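Local coordinates for foldase protein PrsA (Bacillus subtilis, PDB 4WO7) that assists the folding of secreted proteins after they have crossed the membrane and has peptidyl-prolyl cis-trans isomerase activity, at residues 88-91 with 92-96; 57-60 with 61-64; 223-226 with 227-231; 77-80 with 81-85. All blocks are in the same frame, centred on the assembly; numbering follows the deposited sequence.

In the fold
Every contact here is local, between neighbouring turns of the chain, so none closes a long loop; the four follow one another without nesting or crossing. From the N terminus, contact 2 comes first, within helix 54-67. Contact 4 follows at the glycine junction where the chain leaves helix 71-78 and enters helix 81-101, and contact 1 lies further along that second helix. Contact 3, near the end of helix 216-228, comes after the strands of the isomerase domain. Contact 1 is the hub: it touches contact 2 and contact 3, tying helix 81-101 to helix 54-67 and to the end of helix 216-228, whereas contact 4 shares its helix and faces the second subunit.

Contact 1. Residues 88-91 with 92-96; sequences VKYE and LLTQK
Tyr90 and Thr94 meet one turn apart in the middle of the alpha helix 81-101, where the backbone runs in regular i to i+4 hydrogen bonds. Leu92 N donates to Val88 O at 3.0 Å with an angle of 166° at the hydrogen, and Leu93, Thr94 and Gln95 repeat the pattern to Lys89, Tyr90 and Glu91.

Apolar packing follows the same spacing. Val88 and Leu92 lie side by side and point the same way, CG1 of Val88 being 4.1 Å from CD1 of Leu92. These branched aliphatics suit a helix face covered by helix 54-67, where both meet Lys60. Next to them, the methylenes of Lys89 begin near Leu93, with CG of Lys89 4.2 Å from CD1 of Leu93, before the extended chain carries NZ to a salt bridge with Asp47.

The aromatic contact is a CH-pi interaction: CG2 of Thr94 sits over one face of the Tyr90 ring, 3.9 Å from its centroid and 28° off the normal. Tyrosine serves twice here, its face receiving the methyl while its OH hydrogen-bonds Gln42 on helix 21-49.

Threonine is equally two-sided, and it also packs on Val234 and Val238 of helix 231-244. With a serine in its place, the Tyr90 ring would probably lose the methyl over its face, leaving a gap there. The hydroxyl stands between the backbone N and the carbonyl carbon (chi1 54°), and from there OG1 of Thr94 donates a 2.8 Å hydrogen bond to Glu91 O, which also accepts from Gln95 N on the same face of its carbonyl plane.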
loop_
_atom_site.group_PDB
_atom_site.type_symbol
_atom_site.label_atom_id
_atom_site.label_comp_id
_atom_site.label_asym_id
_atom_site.label_seq_id
_atom_site.Cartn_x
_atom_site.Cartn_y
_atom_site.Cartn_z
ATOM N N VAL A 88 13.666 14.306 -7.741
ATOM C CA VAL A 88 14.567 14.607 -6.644
ATOM C C VAL A 88 14.496 16.092 -6.317
ATOM O O VAL A 88 14.499 16.472 -5.147
ATOM C CB VAL A 88 16.014 14.189 -6.981
ATOM C CG1 VAL A 88 17.016 14.828 -6.017
ATOM C CG2 VAL A 88 16.135 12.668 -6.964
ATOM N N LYS A 89 14.441 16.927 -7.351
ATOM C CA LYS A 89 14.340 18.363 -7.147
ATOM C C LYS A 89 13.062 18.682 -6.384
ATOM O O LYS A 89 13.053 19.530 -5.493
ATOM C CB LYS A 89 14.371 19.120 -8.479
ATOM C CG LYS A 89 14.295 20.633 -8.299
ATOM C CD LYS A 89 14.370 21.397 -9.609
ATOM C CE LYS A 89 14.418 22.891 -9.337
ATOM N NZ LYS A 89 14.339 23.712 -10.572
ATOM N N TYR A 90 11.986 17.983 -6.731
ATOM C CA TYR A 90 10.706 18.178 -6.069
ATOM C C TYR A 90 10.779 17.800 -4.592
ATOM O O TYR A 90 10.274 18.535 -3.746
ATOM C CB TYR A 90 9.610 17.378 -6.774
ATOM C CG TYR A 90 8.262 17.447 -6.092
ATOM C CD1 TYR A 90 7.656 18.668 -5.831
ATOM C CD2 TYR A 90 7.581 16.292 -5.734
ATOM C CE1 TYR A 90 6.425 18.738 -5.212
ATOM C CE2 TYR A 90 6.339 16.351 -5.123
ATOM C CZ TYR A 90 5.769 17.578 -4.867
ATOM O OH TYR A 90 4.540 17.655 -4.255
ATOM N N GLU A 91 11.417 16.676 -4.272
ATOM C CA GLU A 91 11.566 16.283 -2.872
ATOM C C GLU A 91 12.384 17.324 -2.101
ATOM O O GLU A 91 12.021 17.711 -0.990
ATOM C CB GLU A 91 12.217 14.903 -2.737
ATOM C CG GLU A 91 12.230 14.399 -1.293
ATOM C CD GLU A 91 12.840 13.016 -1.142
ATOM O OE1 GLU A 91 13.946 12.783 -1.680
ATOM O OE2 GLU A 91 12.222 12.164 -0.469
ATOM N N LEU A 92 13.489 17.774 -2.689
ATOM C CA LEU A 92 14.350 18.751 -2.029
ATOM C C LEU A 92 13.591 20.055 -1.792
ATOM O O LEU A 92 13.763 20.698 -0.757
ATOM C CB LEU A 92 15.619 19.020 -2.847
ATOM C CG LEU A 92 16.630 17.875 -2.991
ATOM C CD1 LEU A 92 17.751 18.243 -3.955
ATOM C CD2 LEU A 92 17.218 17.491 -1.642
ATOM N N LEU A 93 12.757 20.445 -2.752
ATOM C CA LEU A 93 11.925 21.638 -2.592
ATOM C C LEU A 93 10.925 21.499 -1.448
ATOM O O LEU A 93 10.809 22.389 -0.606
ATOM C CB LEU A 93 11.167 21.951 -3.880
ATOM C CG LEU A 93 12.003 22.541 -5.016
ATOM C CD1 LEU A 93 11.187 22.551 -6.295
ATOM C CD2 LEU A 93 12.473 23.951 -4.678
ATOM N N THR A 94 10.203 20.383 -1.418
ATOM C CA THR A 94 9.203 20.158 -0.376
ATOM C C THR A 94 9.891 20.054 0.986
ATOM O O THR A 94 9.300 20.353 2.026
ATOM C CB THR A 94 8.372 18.883 -0.643
ATOM O OG1 THR A 94 9.254 17.765 -0.812
ATOM C CG2 THR A 94 7.523 19.044 -1.904
ATOM N N GLN A 95 11.151 19.630 0.966
ATOM C CA GLN A 95 11.943 19.535 2.184
ATOM C C GLN A 95 12.293 20.931 2.692
ATOM O O GLN A 95 12.202 21.219 3.888
ATOM C CB GLN A 95 13.216 18.730 1.926
ATOM C CG GLN A 95 12.998 17.237 1.930
ATOM C CD GLN A 95 12.776 16.694 3.323
ATOM O OE1 GLN A 95 13.625 16.841 4.206
ATOM N NE2 GLN A 95 11.612 16.100 3.541
ATOM N N LYS A 96 12.694 21.794 1.768
ATOM C CA LYS A 96 13.084 23.152 2.111
ATOM C C LYS A 96 11.867 23.922 2.602
ATOM O O LYS A 96 11.960 24.716 3.539
ATOM C CB LYS A 96 13.746 23.853 0.921
ATOM C CG LYS A 96 15.204 23.456 0.723
ATOM C CD LYS A 96 15.902 24.343 -0.294
ATOM C CE LYS A 96 17.411 24.240 -0.166
ATOM N NZ LYS A 96 18.097 25.136 -1.132
#

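Contact 2. Residues 57-60 with 61-64; sequences IDNK and LKEY
Leu61 joins Ile57 through a routine alpha-helical bond, Leu61 N to Ile57 O at 3.1 Å, which begins a surface turn of helix 54-67. Its CB rests against the carbonyls of Ile57 and Asp58, and its branched end suits a flank that meets another helix.

Lys62 follows, its N bonded to Asp58 O. With CG anti to the carbonyl carbon (chi1 -70°), the extended chain is directed back past Asp58 O, and NZ arrives beside the Asn59 amide, the two side chains pointing the same way. There NZ of Lys62 donates to OD1 of Asn59 at 3.0 Å, tilted 26° from the amide carbonyl plane. A long, flexible amine and a short amide fit this exposed edge.

Glu63 N makes only a weak bond to Asn59 O. Its carboxylate reaches Lys60 in a long salt bridge, with OE1 of Glu63 3.7 Å from NZ of Lys60.

Tyr64 closes the turn with a weak N-H bond to Lys60 O. The Lys60 chain, bent at chi2 (-61°), brings NZ to the edge of the Tyr64 ring, in its plane, 3.6 Å from CE1 of Tyr64. The ammonium is thus beside the ring and not over its pi face.

Helix 81-101 packs along this flank: Lys60 and Leu61 line the face toward it, Lys60 also touches Glu91, and Tyr64 OH makes a weak hydrogen bond to the same glutamate.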
loop_
_atom_site.group_PDB
_atom_site.type_symbol
_atom_site.label_atom_id
_atom_site.label_comp_id
_atom_site.label_asym_id
_atom_site.label_seq_id
_atom_site.Cartn_x
_atom_site.Cartn_y
_atom_site.Cartn_z
ATOM N N ILE A 57 21.007 18.827 -5.990
ATOM C CA ILE A 57 20.278 17.731 -6.620
ATOM C C ILE A 57 21.079 16.435 -6.641
ATOM O O ILE A 57 20.580 15.383 -6.239
ATOM C CB ILE A 57 19.866 18.097 -8.071
ATOM C CG1 ILE A 57 18.766 19.160 -8.047
ATOM C CG2 ILE A 57 19.381 16.867 -8.846
ATOM C CD1 ILE A 57 18.458 19.775 -9.402
ATOM N N ASP A 58 22.317 16.514 -7.112
ATOM C CA ASP A 58 23.167 15.336 -7.241
ATOM C C ASP A 58 23.417 14.649 -5.894
ATOM O O ASP A 58 23.442 13.426 -5.819
ATOM C CB ASP A 58 24.492 15.724 -7.905
ATOM C CG ASP A 58 24.348 15.946 -9.404
ATOM O OD1 ASP A 58 23.232 16.291 -9.849
ATOM O OD2 ASP A 58 25.349 15.791 -10.136
ATOM N N ASN A 59 23.602 15.433 -4.836
ATOM C CA ASN A 59 23.826 14.884 -3.497
ATOM C C ASN A 59 22.719 13.955 -2.985
ATOM O O ASN A 59 23.006 12.892 -2.432
ATOM C CB ASN A 59 24.025 16.032 -2.503
ATOM C CG ASN A 59 25.368 16.719 -2.674
ATOM O OD1 ASN A 59 26.110 16.423 -3.612
ATOM N ND2 ASN A 59 25.676 17.657 -1.789
ATOM N N LYS A 60 21.461 14.349 -3.161
ATOM C CA LYS A 60 20.350 13.528 -2.684
ATOM C C LYS A 60 20.109 12.394 -3.689
ATOM O O LYS A 60 19.557 11.353 -3.340
ATOM C CB LYS A 60 19.088 14.370 -2.489
ATOM C CG LYS A 60 18.402 14.181 -1.119
ATOM C CD LYS A 60 17.915 12.771 -0.812
ATOM C CE LYS A 60 17.412 12.694 0.633
ATOM N NZ LYS A 60 16.757 11.400 0.967
ATOM N N LEU A 61 20.521 12.615 -4.938
ATOM C CA LEU A 61 20.484 11.576 -5.971
ATOM C C LEU A 61 21.456 10.448 -5.642
ATOM O O LEU A 61 21.171 9.274 -5.882
ATOM C CB LEU A 61 20.813 12.161 -7.350
ATOM C CG LEU A 61 20.573 11.258 -8.566
ATOM C CD1 LEU A 61 19.092 11.034 -8.861
ATOM C CD2 LEU A 61 21.288 11.861 -9.777
ATOM N N LYS A 62 22.611 10.817 -5.099
ATOM C CA LYS A 62 23.615 9.843 -4.699
ATOM C C LYS A 62 23.086 8.932 -3.605
ATOM O O LYS A 62 23.262 7.715 -3.654
ATOM C CB LYS A 62 24.868 10.556 -4.194
ATOM C CG LYS A 62 25.682 11.268 -5.259
ATOM C CD LYS A 62 26.622 12.297 -4.626
ATOM C CE LYS A 62 27.268 13.201 -5.671
ATOM N NZ LYS A 62 27.883 14.434 -5.096
ATOM N N GLU A 63 22.436 9.539 -2.617
ATOM C CA GLU A 63 21.849 8.811 -1.502
ATOM C C GLU A 63 20.803 7.827 -2.008
ATOM O O GLU A 63 20.564 6.789 -1.393
ATOM C CB GLU A 63 21.239 9.790 -0.496
ATOM C CG GLU A 63 22.280 10.619 0.251
ATOM C CD GLU A 63 21.665 11.666 1.162
ATOM O OE1 GLU A 63 20.465 11.547 1.484
ATOM O OE2 GLU A 63 22.385 12.607 1.558
ATOM N N TYR A 64 20.182 8.162 -3.134
ATOM C CA TYR A 64 19.152 7.315 -3.718
ATOM C C TYR A 64 19.689 6.107 -4.479
ATOM O O TYR A 64 19.087 5.035 -4.433
ATOM C CB TYR A 64 18.264 8.147 -4.641
ATOM C CG TYR A 64 17.026 8.656 -3.948
ATOM C CD1 TYR A 64 17.114 9.468 -2.829
ATOM C CD2 TYR A 64 15.766 8.302 -4.401
ATOM C CE1 TYR A 64 15.979 9.924 -2.187
ATOM C CE2 TYR A 64 14.627 8.750 -3.768
ATOM C CZ TYR A 64 14.737 9.561 -2.661
ATOM O OH TYR A 64 13.602 10.010 -2.025
#

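Contact 3. Residues 223-226 with 227-231; sequences VLEQ and KLNDN
Lys227 N and Leu228 N still make helical bonds to Val223 O (2.9 Å) and Leu224 O (3.0 Å), but the pattern frays at the C-terminal end of helix 216-228, where Asn229 N has only weak bonds to the carbonyls of Glu225 and Gln226.

The leucines carry the apolar part. CG of Leu224 is anti to its backbone N (chi1 177°) and CG of Leu228 anti to its carbonyl carbon, and these different first torsions bring CD1 of Leu228 within 3.8 Å of CG of Leu224. Leucine suits both places because its forked end can touch its partner and a neighbouring helix or loop together. Beside them, Val223 and Lys227 run in the same direction, with CG1 of Val223 4.1 Å from CE of Lys227. The lysine thus lays its CE beside the valine while NZ goes on to a salt bridge with Asp108.

Asn229 turns its amide back toward the last turn. Its ND2 approaches Glu225 O, although the modelled separation is too short to be trusted in detail. Asparagine suits this end, since its N-H groups can meet carbonyls that lack a next turn. Asp230 then takes the N-cap position of helix 231-244, OD1 making a weak hydrogen bond to Ala232 N. Aspartate fits because its short acceptor can reach first-turn amides, which have no preceding carbonyl within the helix.

Around this turn, Val223 and Gln226 touch Tyr112 of helix 106-113, Leu224 and Lys227 touch Ile102, and Leu228 packs on Ala98 and Lys99 of helix 81-101, its O accepting a hydrogen bond from Gln95.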
loop_
_atom_site.group_PDB
_atom_site.type_symbol
_atom_site.label_atom_id
_atom_site.label_comp_id
_atom_site.label_asym_id
_atom_site.label_seq_id
_atom_site.Cartn_x
_atom_site.Cartn_y
_atom_site.Cartn_z
ATOM N N VAL A 223 13.992 15.697 16.506
ATOM C CA VAL A 223 12.545 15.828 16.338
ATOM C C VAL A 223 12.240 16.329 14.944
ATOM O O VAL A 223 11.348 15.810 14.278
ATOM C CB VAL A 223 11.904 16.802 17.367
ATOM C CG1 VAL A 223 10.463 17.168 16.955
ATOM C CG2 VAL A 223 11.932 16.224 18.779
ATOM N N LEU A 224 12.986 17.338 14.510
ATOM C CA LEU A 224 12.781 17.928 13.199
ATOM C C LEU A 224 13.040 16.919 12.087
ATOM O O LEU A 224 12.289 16.858 11.115
ATOM C CB LEU A 224 13.689 19.142 13.023
ATOM C CG LEU A 224 13.635 19.826 11.654
ATOM C CD1 LEU A 224 12.234 20.340 11.323
ATOM C CD2 LEU A 224 14.659 20.944 11.617
ATOM N N GLU A 225 14.086 16.115 12.237
ATOM C CA GLU A 225 14.407 15.123 11.218
ATOM C C GLU A 225 13.304 14.085 11.157
ATOM O O GLU A 225 13.028 13.516 10.104
ATOM C CB GLU A 225 15.737 14.434 11.504
ATOM C CG GLU A 225 16.288 13.717 10.278
ATOM C CD GLU A 225 17.713 13.245 10.449
ATOM O OE1 GLU A 225 18.396 13.731 11.372
ATOM O OE2 GLU A 225 18.152 12.387 9.653
ATOM N N GLN A 226 12.667 13.855 12.298
ATOM C CA GLN A 226 11.582 12.891 12.383
ATOM C C GLN A 226 10.322 13.428 11.704
ATOM O O GLN A 226 9.596 12.684 11.040
ATOM C CB GLN A 226 11.305 12.525 13.845
ATOM C CG GLN A 226 10.309 11.391 14.000
ATOM C CD GLN A 226 9.927 11.128 15.442
ATOM O OE1 GLN A 226 9.939 12.031 16.279
ATOM N NE2 GLN A 226 9.562 9.885 15.733
ATOM N N LYS A 227 10.062 14.721 11.864
ATOM C CA LYS A 227 8.894 15.334 11.249
ATOM C C LYS A 227 9.108 15.496 9.752
ATOM O O LYS A 227 8.151 15.633 8.995
ATOM C CB LYS A 227 8.590 16.691 11.883
ATOM C CG LYS A 227 7.976 16.596 13.268
ATOM C CD LYS A 227 7.482 17.949 13.764
ATOM C CE LYS A 227 6.835 17.838 15.140
ATOM N NZ LYS A 227 6.302 19.146 15.621
ATOM N N LEU A 228 10.369 15.479 9.330
ATOM C CA LEU A 228 10.708 15.612 7.916
ATOM C C LEU A 228 10.531 14.307 7.138
ATOM O O LEU A 228 10.473 14.324 5.906
ATOM C CB LEU A 228 12.141 16.134 7.770
ATOM C CG LEU A 228 12.264 17.631 8.075
ATOM C CD1 LEU A 228 13.719 18.053 8.239
ATOM C CD2 LEU A 228 11.599 18.458 6.978
ATOM N N ASN A 229 10.455 13.183 7.848
ATOM C CA ASN A 229 10.249 11.885 7.208
ATOM C C ASN A 229 8.800 11.410 7.325
ATOM O O ASN A 229 8.484 10.270 6.984
ATOM C CB ASN A 229 11.204 10.850 7.799
ATOM C CG ASN A 229 12.656 11.155 7.471
ATOM O OD1 ASN A 229 13.193 10.689 6.467
ATOM N ND2 ASN A 229 13.297 11.949 8.320
ATOM N N ASP A 230 7.932 12.291 7.814
ATOM C CA ASP A 230 6.493 12.054 7.809
ATOM C C ASP A 230 5.914 12.929 6.706
ATOM O O ASP A 230 5.872 14.152 6.830
ATOM C CB ASP A 230 5.864 12.387 9.164
ATOM C CG ASP A 230 4.348 12.326 9.131
ATOM O OD1 ASP A 230 3.805 11.490 8.380
ATOM O OD2 ASP A 230 3.701 13.126 9.840
ATOM N N ASN A 231 5.469 12.299 5.623
ATOM C CA ASN A 231 5.053 13.042 4.438
ATOM C C ASN A 231 3.803 13.883 4.680
ATOM O O ASN A 231 3.585 14.889 4.006
ATOM C CB ASN A 231 4.851 12.083 3.259
ATOM C CG ASN A 231 4.748 12.810 1.929
ATOM O OD1 ASN A 231 5.202 13.946 1.798
ATOM N ND2 ASN A 231 4.273 12.109 0.904
#

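Contact 4. Residues 77-80 with 81-85; sequences KQYG and KDYLK
Tyr79 and Leu84 make the close side of this helix-to-helix junction: CD1 of Leu84 lies 3.6 Å from CB of Tyr79 and also lies against Gly80 O. Tyr83 adds to it, its CD2 3.8 Å from CB of Tyr79. The two tyrosine rings lean obliquely together, planes 33° apart and centroids 5.7 Å apart. Because CG of Tyr83 is anti to its backbone N (chi1 -178°), the ring is carried back beside Tyr79. With an alanine at Leu84, CB of Tyr79 would probably lose its aliphatic neighbour and a gap would open beside the Gly80 carbonyl.

Gly80 is the turning point between the two helices and the N-cap residue of helix 81-101. Its phi of 117° would press a side chain against the preceding carbonyl, so glycine suits the turn.

The other side is exposed to solvent. Lys81 has an extended chain that touches Glu76 of helix 71-78, and one turn of the new helix is bridged by NZ of Lys85 and OD1 of Asp82, 3.2 Å apart in a salt bridge.

No hydrogen bond spans the two segments; their side chains meet through apolar and aromatic contacts alone. Tyrosine suits such a place, with a broad apolar ring for packing and a hydroxyl that tolerates water, and here both pack on Lys30 of the second subunit, so the pair forms part of the dimer contact.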
loop_
_atom_site.group_PDB
_atom_site.type_symbol
_atom_site.label_atom_id
_atom_site.label_comp_id
_atom_site.label_asym_id
_atom_site.label_seq_id
_atom_site.Cartn_x
_atom_site.Cartn_y
_atom_site.Cartn_z
ATOM N N LYS A 77 16.576 3.813 -17.263
ATOM C CA LYS A 77 16.341 3.458 -18.657
ATOM C C LYS A 77 14.863 3.685 -18.987
ATOM O O LYS A 77 14.527 4.139 -20.082
ATOM C CB LYS A 77 16.753 2.003 -18.925
ATOM C CG LYS A 77 16.729 1.582 -20.397
ATOM C CD LYS A 77 17.915 2.157 -21.167
ATOM C CE LYS A 77 17.923 1.703 -22.623
ATOM N NZ LYS A 77 18.078 0.225 -22.751
ATOM N N GLN A 78 13.984 3.360 -18.040
ATOM C CA GLN A 78 12.542 3.434 -18.278
ATOM C C GLN A 78 12.009 4.870 -18.324
ATOM O O GLN A 78 11.220 5.212 -19.205
ATOM C CB GLN A 78 11.763 2.676 -17.198
ATOM C CG GLN A 78 10.267 2.582 -17.507
ATOM C CD GLN A 78 9.419 2.281 -16.290
ATOM O OE1 GLN A 78 9.770 1.444 -15.459
ATOM N NE2 GLN A 78 8.287 2.972 -16.180
ATOM N N TYR A 79 12.446 5.707 -17.383
ATOM C CA TYR A 79 11.893 7.057 -17.234
ATOM C C TYR A 79 12.772 8.117 -17.875
ATOM O O TYR A 79 12.275 9.047 -18.510
ATOM C CB TYR A 79 11.697 7.415 -15.755
ATOM C CG TYR A 79 10.642 6.609 -15.032
ATOM C CD1 TYR A 79 9.300 6.745 -15.357
ATOM C CD2 TYR A 79 10.983 5.746 -14.000
ATOM C CE1 TYR A 79 8.327 6.022 -14.695
ATOM C CE2 TYR A 79 10.017 5.019 -13.331
ATOM C CZ TYR A 79 8.693 5.163 -13.681
ATOM O OH TYR A 79 7.735 4.443 -13.009
ATOM N N GLY A 80 14.080 7.970 -17.704
ATOM C CA GLY A 80 15.034 8.937 -18.209
ATOM C C GLY A 80 15.792 9.587 -17.071
ATOM O O GLY A 80 15.320 9.635 -15.938
ATOM N N LYS A 81 16.985 10.077 -17.381
ATOM C CA LYS A 81 17.858 10.666 -16.378
ATOM C C LYS A 81 17.269 11.980 -15.863
ATOM O O LYS A 81 17.315 12.264 -14.667
ATOM C CB LYS A 81 19.248 10.884 -16.977
ATOM C CG LYS A 81 20.377 10.988 -15.971
ATOM C CD LYS A 81 21.707 11.206 -16.679
ATOM C CE LYS A 81 22.880 11.106 -15.717
ATOM N NZ LYS A 81 24.183 11.387 -16.383
ATOM N N ASP A 82 16.708 12.774 -16.773
ATOM C CA ASP A 82 16.175 14.090 -16.418
ATOM C C ASP A 82 14.935 14.008 -15.536
ATOM O O ASP A 82 14.772 14.805 -14.615
ATOM C CB ASP A 82 15.839 14.912 -17.666
ATOM C CG ASP A 82 17.074 15.300 -18.463
ATOM O OD1 ASP A 82 18.091 15.682 -17.845
ATOM O OD2 ASP A 82 17.001 15.292 -19.710
ATOM N N TYR A 83 14.058 13.051 -15.821
ATOM C CA TYR A 83 12.829 12.910 -15.052
ATOM C C TYR A 83 13.124 12.564 -13.597
ATOM O O TYR A 83 12.458 13.065 -12.696
ATOM C CB TYR A 83 11.920 11.850 -15.669
ATOM C CG TYR A 83 10.607 11.707 -14.938
ATOM C CD1 TYR A 83 9.625 12.679 -15.033
ATOM C CD2 TYR A 83 10.359 10.606 -14.137
ATOM C CE1 TYR A 83 8.430 12.551 -14.361
ATOM C CE2 TYR A 83 9.170 10.469 -13.465
ATOM C CZ TYR A 83 8.206 11.445 -13.578
ATOM O OH TYR A 83 7.011 11.315 -12.905
ATOM N N LEU A 84 14.122 11.720 -13.364
ATOM C CA LEU A 84 14.527 11.380 -12.000
ATOM C C LEU A 84 15.049 12.606 -11.259
ATOM O O LEU A 84 14.709 12.826 -10.095
ATOM C CB LEU A 84 15.569 10.260 -12.007
ATOM C CG LEU A 84 15.036 8.838 -12.228
ATOM C CD1 LEU A 84 13.778 8.776 -13.101
ATOM C CD2 LEU A 84 16.129 7.943 -12.791
ATOM N N LYS A 85 15.865 13.404 -11.937
ATOM C CA LYS A 85 16.385 14.633 -11.357
ATOM C C LYS A 85 15.232 15.526 -10.924
ATOM O O LYS A 85 15.260 16.121 -9.849
ATOM C CB LYS A 85 17.233 15.386 -12.374
ATOM C CG LYS A 85 18.520 14.711 -12.761
ATOM C CD LYS A 85 19.250 15.567 -13.773
ATOM C CE LYS A 85 20.137 14.728 -14.668
ATOM N NZ LYS A 85 20.613 15.499 -15.848
#